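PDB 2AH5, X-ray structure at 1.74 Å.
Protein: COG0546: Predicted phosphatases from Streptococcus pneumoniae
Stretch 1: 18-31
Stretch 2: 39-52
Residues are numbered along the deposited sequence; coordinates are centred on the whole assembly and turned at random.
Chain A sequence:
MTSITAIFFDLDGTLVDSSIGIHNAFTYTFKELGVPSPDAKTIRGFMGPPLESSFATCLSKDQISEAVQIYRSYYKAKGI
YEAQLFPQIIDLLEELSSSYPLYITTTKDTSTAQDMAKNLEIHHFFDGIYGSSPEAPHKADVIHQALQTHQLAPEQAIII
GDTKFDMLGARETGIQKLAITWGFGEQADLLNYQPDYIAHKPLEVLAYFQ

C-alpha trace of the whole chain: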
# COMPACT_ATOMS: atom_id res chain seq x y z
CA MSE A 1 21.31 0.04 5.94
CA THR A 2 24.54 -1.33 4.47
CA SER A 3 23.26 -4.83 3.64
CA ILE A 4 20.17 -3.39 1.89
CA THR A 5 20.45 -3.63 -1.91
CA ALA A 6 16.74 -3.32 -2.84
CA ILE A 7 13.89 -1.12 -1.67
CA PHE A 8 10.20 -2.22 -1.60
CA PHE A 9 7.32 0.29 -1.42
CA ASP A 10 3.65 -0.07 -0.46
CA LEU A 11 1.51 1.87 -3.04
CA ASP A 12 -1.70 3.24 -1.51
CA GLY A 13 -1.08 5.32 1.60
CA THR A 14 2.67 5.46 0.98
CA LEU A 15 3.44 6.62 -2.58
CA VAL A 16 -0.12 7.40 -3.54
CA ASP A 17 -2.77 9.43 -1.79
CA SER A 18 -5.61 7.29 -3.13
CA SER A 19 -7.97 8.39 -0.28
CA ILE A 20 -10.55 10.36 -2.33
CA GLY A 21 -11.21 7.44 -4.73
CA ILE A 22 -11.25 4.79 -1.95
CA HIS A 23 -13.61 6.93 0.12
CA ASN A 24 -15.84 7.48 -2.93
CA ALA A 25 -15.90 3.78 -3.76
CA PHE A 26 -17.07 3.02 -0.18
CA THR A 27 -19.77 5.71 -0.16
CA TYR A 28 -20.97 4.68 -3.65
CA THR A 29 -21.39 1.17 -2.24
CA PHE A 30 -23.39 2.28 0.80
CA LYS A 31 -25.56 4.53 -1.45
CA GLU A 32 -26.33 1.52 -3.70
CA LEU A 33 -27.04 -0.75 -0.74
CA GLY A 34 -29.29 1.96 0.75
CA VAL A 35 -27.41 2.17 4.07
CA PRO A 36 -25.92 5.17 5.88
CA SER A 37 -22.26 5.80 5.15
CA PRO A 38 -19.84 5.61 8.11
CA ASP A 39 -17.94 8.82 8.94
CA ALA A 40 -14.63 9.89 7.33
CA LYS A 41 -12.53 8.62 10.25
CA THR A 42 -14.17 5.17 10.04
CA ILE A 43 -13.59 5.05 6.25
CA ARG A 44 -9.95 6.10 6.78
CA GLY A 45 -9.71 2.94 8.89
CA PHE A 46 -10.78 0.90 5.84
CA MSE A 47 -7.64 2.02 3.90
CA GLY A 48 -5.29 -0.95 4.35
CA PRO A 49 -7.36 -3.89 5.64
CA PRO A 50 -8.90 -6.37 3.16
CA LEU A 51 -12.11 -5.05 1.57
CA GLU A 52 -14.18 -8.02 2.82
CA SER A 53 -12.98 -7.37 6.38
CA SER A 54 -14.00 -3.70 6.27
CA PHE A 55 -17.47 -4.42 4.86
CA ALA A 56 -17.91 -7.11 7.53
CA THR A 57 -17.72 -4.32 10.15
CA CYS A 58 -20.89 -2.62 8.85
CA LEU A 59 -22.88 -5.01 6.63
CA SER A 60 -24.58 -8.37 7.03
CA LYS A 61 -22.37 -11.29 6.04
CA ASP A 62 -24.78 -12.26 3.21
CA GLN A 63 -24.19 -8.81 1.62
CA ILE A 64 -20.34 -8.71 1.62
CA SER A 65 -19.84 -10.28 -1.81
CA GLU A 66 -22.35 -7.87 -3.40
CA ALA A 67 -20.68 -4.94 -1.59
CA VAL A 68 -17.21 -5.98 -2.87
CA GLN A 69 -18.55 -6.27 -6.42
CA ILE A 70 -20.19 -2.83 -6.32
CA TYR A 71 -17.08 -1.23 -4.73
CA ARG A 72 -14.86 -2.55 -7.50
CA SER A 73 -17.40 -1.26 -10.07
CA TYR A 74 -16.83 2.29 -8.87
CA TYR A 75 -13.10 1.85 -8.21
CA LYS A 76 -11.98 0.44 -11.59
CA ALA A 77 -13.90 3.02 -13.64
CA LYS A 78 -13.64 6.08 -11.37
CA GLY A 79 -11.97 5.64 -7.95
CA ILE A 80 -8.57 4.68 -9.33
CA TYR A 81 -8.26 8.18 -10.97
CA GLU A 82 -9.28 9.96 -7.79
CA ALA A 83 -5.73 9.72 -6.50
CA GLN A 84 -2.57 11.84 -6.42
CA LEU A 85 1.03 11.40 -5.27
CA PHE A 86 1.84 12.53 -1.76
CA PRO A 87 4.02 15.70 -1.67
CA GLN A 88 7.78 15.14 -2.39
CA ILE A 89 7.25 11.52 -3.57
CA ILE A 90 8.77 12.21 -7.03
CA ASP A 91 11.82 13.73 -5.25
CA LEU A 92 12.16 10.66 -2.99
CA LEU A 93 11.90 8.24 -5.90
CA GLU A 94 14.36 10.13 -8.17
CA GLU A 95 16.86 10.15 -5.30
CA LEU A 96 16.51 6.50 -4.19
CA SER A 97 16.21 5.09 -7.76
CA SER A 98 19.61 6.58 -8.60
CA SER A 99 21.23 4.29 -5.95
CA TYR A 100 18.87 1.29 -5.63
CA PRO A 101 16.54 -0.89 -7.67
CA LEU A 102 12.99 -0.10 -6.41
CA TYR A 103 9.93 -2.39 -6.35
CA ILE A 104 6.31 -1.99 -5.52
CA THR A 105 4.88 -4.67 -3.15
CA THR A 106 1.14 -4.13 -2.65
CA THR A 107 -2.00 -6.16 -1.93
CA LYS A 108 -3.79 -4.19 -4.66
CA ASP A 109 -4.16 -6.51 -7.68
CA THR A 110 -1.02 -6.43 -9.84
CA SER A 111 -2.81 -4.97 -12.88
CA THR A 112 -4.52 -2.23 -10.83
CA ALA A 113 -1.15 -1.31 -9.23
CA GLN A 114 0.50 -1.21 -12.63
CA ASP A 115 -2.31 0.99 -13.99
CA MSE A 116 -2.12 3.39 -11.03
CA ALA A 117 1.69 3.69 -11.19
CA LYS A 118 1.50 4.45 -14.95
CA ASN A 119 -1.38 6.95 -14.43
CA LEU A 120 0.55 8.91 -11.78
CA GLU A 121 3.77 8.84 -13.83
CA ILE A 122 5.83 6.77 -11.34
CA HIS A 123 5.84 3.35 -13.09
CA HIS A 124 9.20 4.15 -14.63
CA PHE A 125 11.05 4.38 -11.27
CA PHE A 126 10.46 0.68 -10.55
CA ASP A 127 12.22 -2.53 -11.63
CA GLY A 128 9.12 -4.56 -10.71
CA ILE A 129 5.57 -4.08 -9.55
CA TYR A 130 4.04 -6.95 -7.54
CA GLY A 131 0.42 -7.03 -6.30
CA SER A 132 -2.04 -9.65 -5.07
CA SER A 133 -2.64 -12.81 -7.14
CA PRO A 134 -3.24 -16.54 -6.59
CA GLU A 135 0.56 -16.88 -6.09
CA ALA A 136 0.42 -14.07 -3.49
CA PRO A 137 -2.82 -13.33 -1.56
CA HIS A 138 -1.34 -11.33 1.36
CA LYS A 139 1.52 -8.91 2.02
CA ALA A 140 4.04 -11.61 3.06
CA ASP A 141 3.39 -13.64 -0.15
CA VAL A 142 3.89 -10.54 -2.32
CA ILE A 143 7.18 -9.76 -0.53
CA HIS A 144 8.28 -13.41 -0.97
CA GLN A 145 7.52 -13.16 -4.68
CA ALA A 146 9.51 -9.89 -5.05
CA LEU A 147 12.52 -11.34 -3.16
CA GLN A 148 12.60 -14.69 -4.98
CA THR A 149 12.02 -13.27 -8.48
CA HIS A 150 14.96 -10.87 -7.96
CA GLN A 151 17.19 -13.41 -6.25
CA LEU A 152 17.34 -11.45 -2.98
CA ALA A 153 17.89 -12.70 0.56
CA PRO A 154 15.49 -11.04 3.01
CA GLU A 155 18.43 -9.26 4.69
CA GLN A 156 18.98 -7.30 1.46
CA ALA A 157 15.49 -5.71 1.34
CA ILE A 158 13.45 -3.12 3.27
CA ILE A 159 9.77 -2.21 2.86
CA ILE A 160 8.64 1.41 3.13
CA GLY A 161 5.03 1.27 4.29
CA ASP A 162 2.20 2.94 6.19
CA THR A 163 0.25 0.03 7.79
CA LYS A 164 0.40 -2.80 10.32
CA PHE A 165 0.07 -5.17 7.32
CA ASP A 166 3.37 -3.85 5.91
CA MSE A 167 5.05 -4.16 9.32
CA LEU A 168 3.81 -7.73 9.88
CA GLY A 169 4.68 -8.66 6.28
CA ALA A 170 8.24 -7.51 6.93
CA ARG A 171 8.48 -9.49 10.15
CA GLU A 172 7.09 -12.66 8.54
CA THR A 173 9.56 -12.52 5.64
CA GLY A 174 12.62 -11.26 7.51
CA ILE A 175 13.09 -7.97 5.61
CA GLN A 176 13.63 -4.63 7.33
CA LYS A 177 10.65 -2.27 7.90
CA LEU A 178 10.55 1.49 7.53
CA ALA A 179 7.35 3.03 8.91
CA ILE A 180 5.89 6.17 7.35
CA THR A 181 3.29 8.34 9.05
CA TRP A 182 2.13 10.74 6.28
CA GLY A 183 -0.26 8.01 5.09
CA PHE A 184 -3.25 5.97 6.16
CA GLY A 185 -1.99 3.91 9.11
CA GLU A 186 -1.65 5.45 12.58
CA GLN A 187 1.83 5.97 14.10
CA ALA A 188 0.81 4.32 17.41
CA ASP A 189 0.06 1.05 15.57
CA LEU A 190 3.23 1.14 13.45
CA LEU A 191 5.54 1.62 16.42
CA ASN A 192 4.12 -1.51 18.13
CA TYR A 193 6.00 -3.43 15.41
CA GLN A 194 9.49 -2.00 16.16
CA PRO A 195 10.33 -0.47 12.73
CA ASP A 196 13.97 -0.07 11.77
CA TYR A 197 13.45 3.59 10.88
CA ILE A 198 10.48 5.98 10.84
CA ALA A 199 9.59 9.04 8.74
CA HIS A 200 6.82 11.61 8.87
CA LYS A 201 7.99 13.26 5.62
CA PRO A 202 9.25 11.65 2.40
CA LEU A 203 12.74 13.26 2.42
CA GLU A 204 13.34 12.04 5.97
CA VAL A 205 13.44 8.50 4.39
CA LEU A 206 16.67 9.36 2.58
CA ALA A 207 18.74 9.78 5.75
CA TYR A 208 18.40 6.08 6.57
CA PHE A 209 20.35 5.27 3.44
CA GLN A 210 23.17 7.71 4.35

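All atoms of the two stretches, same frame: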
# COMPACT_ATOMS: atom_id res chain seq x y z
N SER A 18 -4.47 7.83 -2.38
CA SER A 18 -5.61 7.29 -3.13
C SER A 18 -6.91 7.53 -2.34
O SER A 18 -7.96 6.98 -2.70
CB SER A 18 -5.40 5.79 -3.35
OG SER A 18 -4.87 5.18 -2.18
N SER A 19 -6.84 8.31 -1.25
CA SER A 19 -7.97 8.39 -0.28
C SER A 19 -9.29 8.87 -0.88
O SER A 19 -10.33 8.32 -0.53
CB SER A 19 -7.64 9.23 0.96
OG SER A 19 -7.37 10.57 0.61
N ILE A 20 -9.28 9.88 -1.74
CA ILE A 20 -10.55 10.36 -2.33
C ILE A 20 -11.29 9.24 -3.09
O ILE A 20 -12.48 9.02 -2.88
CB ILE A 20 -10.41 11.65 -3.19
CG1 ILE A 20 -9.84 12.80 -2.34
CG2 ILE A 20 -11.78 12.07 -3.74
CD1 ILE A 20 -9.31 13.95 -3.13
N GLY A 21 -10.58 8.53 -3.97
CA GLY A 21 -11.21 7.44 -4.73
C GLY A 21 -11.64 6.24 -3.88
O GLY A 21 -12.65 5.62 -4.18
N ILE A 22 -10.86 5.89 -2.85
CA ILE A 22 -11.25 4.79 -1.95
C ILE A 22 -12.50 5.20 -1.18
O ILE A 22 -13.49 4.45 -1.15
CB ILE A 22 -10.08 4.41 -0.99
CG1 ILE A 22 -8.89 3.87 -1.80
CG2 ILE A 22 -10.52 3.35 0.05
CD1 ILE A 22 -7.59 3.68 -0.93
N HIS A 23 -12.46 6.40 -0.61
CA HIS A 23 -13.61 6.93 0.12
C HIS A 23 -14.85 6.92 -0.78
O HIS A 23 -15.90 6.45 -0.36
CB HIS A 23 -13.34 8.36 0.60
CG HIS A 23 -14.42 8.93 1.47
ND1 HIS A 23 -15.54 9.53 0.96
CD2 HIS A 23 -14.54 8.99 2.82
CE1 HIS A 23 -16.31 9.95 1.95
NE2 HIS A 23 -15.72 9.64 3.09
N ASN A 24 -14.72 7.45 -2.00
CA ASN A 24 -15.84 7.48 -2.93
C ASN A 24 -16.37 6.10 -3.32
O ASN A 24 -17.60 5.88 -3.50
CB ASN A 24 -15.48 8.28 -4.19
CG ASN A 24 -15.42 9.79 -3.95
OD1 ASN A 24 -15.81 10.28 -2.89
ND2 ASN A 24 -14.90 10.52 -4.94
N ALA A 25 -15.47 5.15 -3.50
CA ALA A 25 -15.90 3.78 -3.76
C ALA A 25 -16.72 3.23 -2.58
O ALA A 25 -17.76 2.59 -2.80
CB ALA A 25 -14.70 2.89 -4.07
N PHE A 26 -16.27 3.47 -1.33
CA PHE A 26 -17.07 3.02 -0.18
C PHE A 26 -18.46 3.67 -0.13
O PHE A 26 -19.48 2.98 0.04
CB PHE A 26 -16.35 3.24 1.14
CG PHE A 26 -15.38 2.15 1.45
CD1 PHE A 26 -14.03 2.42 1.45
CD2 PHE A 26 -15.83 0.85 1.70
CE1 PHE A 26 -13.11 1.42 1.73
CE2 PHE A 26 -14.89 -0.18 1.99
CZ PHE A 26 -13.54 0.12 1.98
N THR A 27 -18.49 4.97 -0.31
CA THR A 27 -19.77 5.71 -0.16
C THR A 27 -20.72 5.39 -1.33
O THR A 27 -21.94 5.37 -1.15
CB THR A 27 -19.56 7.24 0.01
OG1 THR A 27 -18.90 7.76 -1.14
CG2 THR A 27 -18.70 7.57 1.29
N TYR A 28 -20.15 5.17 -2.52
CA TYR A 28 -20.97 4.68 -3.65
C TYR A 28 -21.63 3.36 -3.28
O TYR A 28 -22.82 3.13 -3.59
CB TYR A 28 -20.13 4.51 -4.95
CG TYR A 28 -20.97 3.96 -6.09
CD1 TYR A 28 -21.91 4.77 -6.72
CD2 TYR A 28 -20.88 2.61 -6.47
CE1 TYR A 28 -22.71 4.27 -7.77
CE2 TYR A 28 -21.68 2.10 -7.51
CZ TYR A 28 -22.60 2.94 -8.14
OH TYR A 28 -23.42 2.46 -9.14
N THR A 29 -20.87 2.48 -2.64
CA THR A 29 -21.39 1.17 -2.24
C THR A 29 -22.53 1.28 -1.25
O THR A 29 -23.58 0.69 -1.45
CB THR A 29 -20.27 0.23 -1.73
OG1 THR A 29 -19.26 0.14 -2.74
CG2 THR A 29 -20.83 -1.20 -1.45
N PHE A 30 -22.33 2.05 -0.19
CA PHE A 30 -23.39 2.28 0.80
C PHE A 30 -24.63 2.96 0.19
O PHE A 30 -25.76 2.58 0.55
CB PHE A 30 -22.85 3.03 2.01
CG PHE A 30 -21.71 2.31 2.70
CD1 PHE A 30 -21.85 0.99 3.13
CD2 PHE A 30 -20.50 2.95 2.93
CE1 PHE A 30 -20.78 0.31 3.78
CE2 PHE A 30 -19.44 2.30 3.56
CZ PHE A 30 -19.58 0.96 3.98
N LYS A 31 -24.43 3.93 -0.70
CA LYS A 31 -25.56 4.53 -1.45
C LYS A 31 -26.35 3.44 -2.22
O LYS A 31 -27.57 3.38 -2.15
CB LYS A 31 -25.07 5.62 -2.42
CG LYS A 31 -26.12 6.01 -3.50
CD LYS A 31 -25.62 7.03 -4.48
CE LYS A 31 -26.69 7.32 -5.52
NZ LYS A 31 -26.38 8.53 -6.34
N ASP A 39 -18.64 7.54 9.02
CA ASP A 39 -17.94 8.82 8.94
C ASP A 39 -16.54 8.70 8.31
O ASP A 39 -16.03 7.59 8.10
CB ASP A 39 -17.93 9.55 10.30
CG ASP A 39 -17.18 8.78 11.40
OD1 ASP A 39 -16.20 8.06 11.09
OD2 ASP A 39 -17.54 8.93 12.59
N ALA A 40 -15.93 9.84 8.00
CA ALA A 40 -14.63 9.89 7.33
C ALA A 40 -13.53 9.18 8.11
O ALA A 40 -12.69 8.50 7.51
CB ALA A 40 -14.25 11.33 7.03
N LYS A 41 -13.53 9.32 9.44
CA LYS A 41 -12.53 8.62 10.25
C LYS A 41 -12.66 7.11 10.09
O LYS A 41 -11.67 6.44 9.81
CB LYS A 41 -12.57 9.02 11.73
CG LYS A 41 -11.23 8.76 12.44
CD LYS A 41 -11.23 9.23 13.90
CE LYS A 41 -11.91 10.62 14.10
NZ LYS A 41 -11.23 11.77 13.42
N THR A 42 -13.88 6.60 10.24
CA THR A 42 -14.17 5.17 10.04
C THR A 42 -13.68 4.70 8.67
O THR A 42 -12.98 3.69 8.58
CB THR A 42 -15.67 4.86 10.26
OG1 THR A 42 -16.02 5.22 11.60
CG2 THR A 42 -15.98 3.38 10.04
N ILE A 43 -14.02 5.44 7.61
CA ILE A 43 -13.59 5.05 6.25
C ILE A 43 -12.07 5.11 6.06
O ILE A 43 -11.48 4.27 5.36
CB ILE A 43 -14.39 5.79 5.12
CG1 ILE A 43 -15.87 5.40 5.20
CG2 ILE A 43 -13.82 5.47 3.71
CD1 ILE A 43 -16.82 6.26 4.33
N ARG A 44 -11.42 6.07 6.73
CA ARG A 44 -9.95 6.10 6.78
C ARG A 44 -9.37 4.78 7.30
O ARG A 44 -8.33 4.28 6.81
CB ARG A 44 -9.45 7.28 7.65
CG ARG A 44 -9.43 8.60 6.90
CD ARG A 44 -8.55 9.67 7.58
NE ARG A 44 -9.20 10.35 8.72
CZ ARG A 44 -10.19 11.23 8.61
NH1 ARG A 44 -10.68 11.55 7.43
NH2 ARG A 44 -10.70 11.79 9.70
N GLY A 45 -10.08 4.20 8.27
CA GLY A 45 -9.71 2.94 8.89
C GLY A 45 -9.84 1.77 7.95
O GLY A 45 -9.23 0.73 8.17
N PHE A 46 -10.65 1.93 6.89
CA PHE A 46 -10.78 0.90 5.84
C PHE A 46 -9.66 0.93 4.77
O PHE A 46 -9.66 0.12 3.84
CB PHE A 46 -12.13 1.00 5.11
CG PHE A 46 -13.36 0.87 5.98
CD1 PHE A 46 -13.30 0.36 7.28
CD2 PHE A 46 -14.61 1.24 5.46
CE1 PHE A 46 -14.47 0.24 8.06
CE2 PHE A 46 -15.78 1.12 6.22
CZ PHE A 46 -15.71 0.63 7.52
N MSE A 47 -8.73 1.88 4.88
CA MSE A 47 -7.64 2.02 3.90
C MSE A 47 -6.42 1.21 4.34
O MSE A 47 -5.58 1.70 5.10
CB MSE A 47 -7.30 3.50 3.69
CG MSE A 47 -8.53 4.32 3.32
SE MSE A 47 -8.20 6.22 3.03
CE MSE A 47 -10.17 6.79 2.58
N GLY A 48 -6.30 -0.02 3.84
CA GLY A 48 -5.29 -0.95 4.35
C GLY A 48 -5.78 -2.37 4.58
O GLY A 48 -5.23 -3.31 4.00
N PRO A 49 -6.82 -2.55 5.43
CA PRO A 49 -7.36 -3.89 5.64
C PRO A 49 -8.00 -4.46 4.37
O PRO A 49 -8.34 -3.68 3.46
CB PRO A 49 -8.42 -3.68 6.74
CG PRO A 49 -8.10 -2.39 7.34
CD PRO A 49 -7.51 -1.56 6.26
N PRO A 50 -8.17 -5.81 4.29
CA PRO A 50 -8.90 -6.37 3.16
C PRO A 50 -10.32 -5.78 3.07
O PRO A 50 -10.96 -5.50 4.09
CB PRO A 50 -8.96 -7.87 3.48
CG PRO A 50 -7.83 -8.12 4.41
CD PRO A 50 -7.70 -6.86 5.22
N LEU A 51 -10.78 -5.59 1.85
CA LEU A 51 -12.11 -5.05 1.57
C LEU A 51 -13.24 -5.82 2.30
O LEU A 51 -14.12 -5.22 2.94
CB LEU A 51 -12.34 -5.06 0.06
CG LEU A 51 -13.28 -4.04 -0.55
CD1 LEU A 51 -12.92 -2.58 -0.16
CD2 LEU A 51 -13.29 -4.21 -2.07
N GLU A 52 -13.18 -7.15 2.20
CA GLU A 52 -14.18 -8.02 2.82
C GLU A 52 -14.23 -7.81 4.33
O GLU A 52 -15.31 -7.75 4.91
CB GLU A 52 -13.94 -9.49 2.46
CG GLU A 52 -14.14 -9.79 0.97
CD GLU A 52 -12.86 -9.74 0.13
OE1 GLU A 52 -11.88 -9.01 0.48
OE2 GLU A 52 -12.84 -10.46 -0.91

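The helix spanning residues 19-31 and the short helix 40-45 run at 107° to each other, with 10.1 Å between their axes at closest approach, and no hydrogen bond links the two stretches. The contact, which buries 518 Å² in total, is held by packing of largely apolar side chains, and three residues dominate it: Phe-26, Met-47 and Ile-43.

Phe-26 covers the most surface. Its CA-to-CB bond points toward the second stretch, and with chi1 at -82° the flat ring reaches three partners. Its CD1 lies 3.8 Å from Ile-43 CG2, its CE1 3.5 Å from Phe-46 CB, and its CZ 3.5 Å from Leu-51 CD1. Phe-46 also turns the edge of its ring toward the face of Phe-26, the centroids 5.0 Å apart and the planes at 58°. One turn further along the first helix, Phe-30 extends this aromatic cluster, its CZ 4.4 Å from Phe-46 CE2.

Met-47, present as selenomethionine, follows the short helix. Its CA-to-CB bond points sideways, but the long, unbranched side chain, with chi2 and chi3 both t, carries its end to the first helix. There CE lies 3.5 Å from Ser-19 O, and SE packs 3.7 Å from Ser-19 CB. Nearer its base, Met-47 CG meets Ile-22 CG2 at 3.9 Å.

Ile-43 points toward the first helix, and its branched side chain serves several neighbours: Ile-43 CG2 lies 3.7 Å from His-23 CD2 and also packs on Phe-26; Ile-43 CD1 is 3.8 Å from His-23 NE2 and 3.8 Å from Thr-27 CG2. The short helix that presents Ile-43 is capped by Asp-39, whose OD1 accepts a hydrogen bond from Thr-42 N at 2.9 Å.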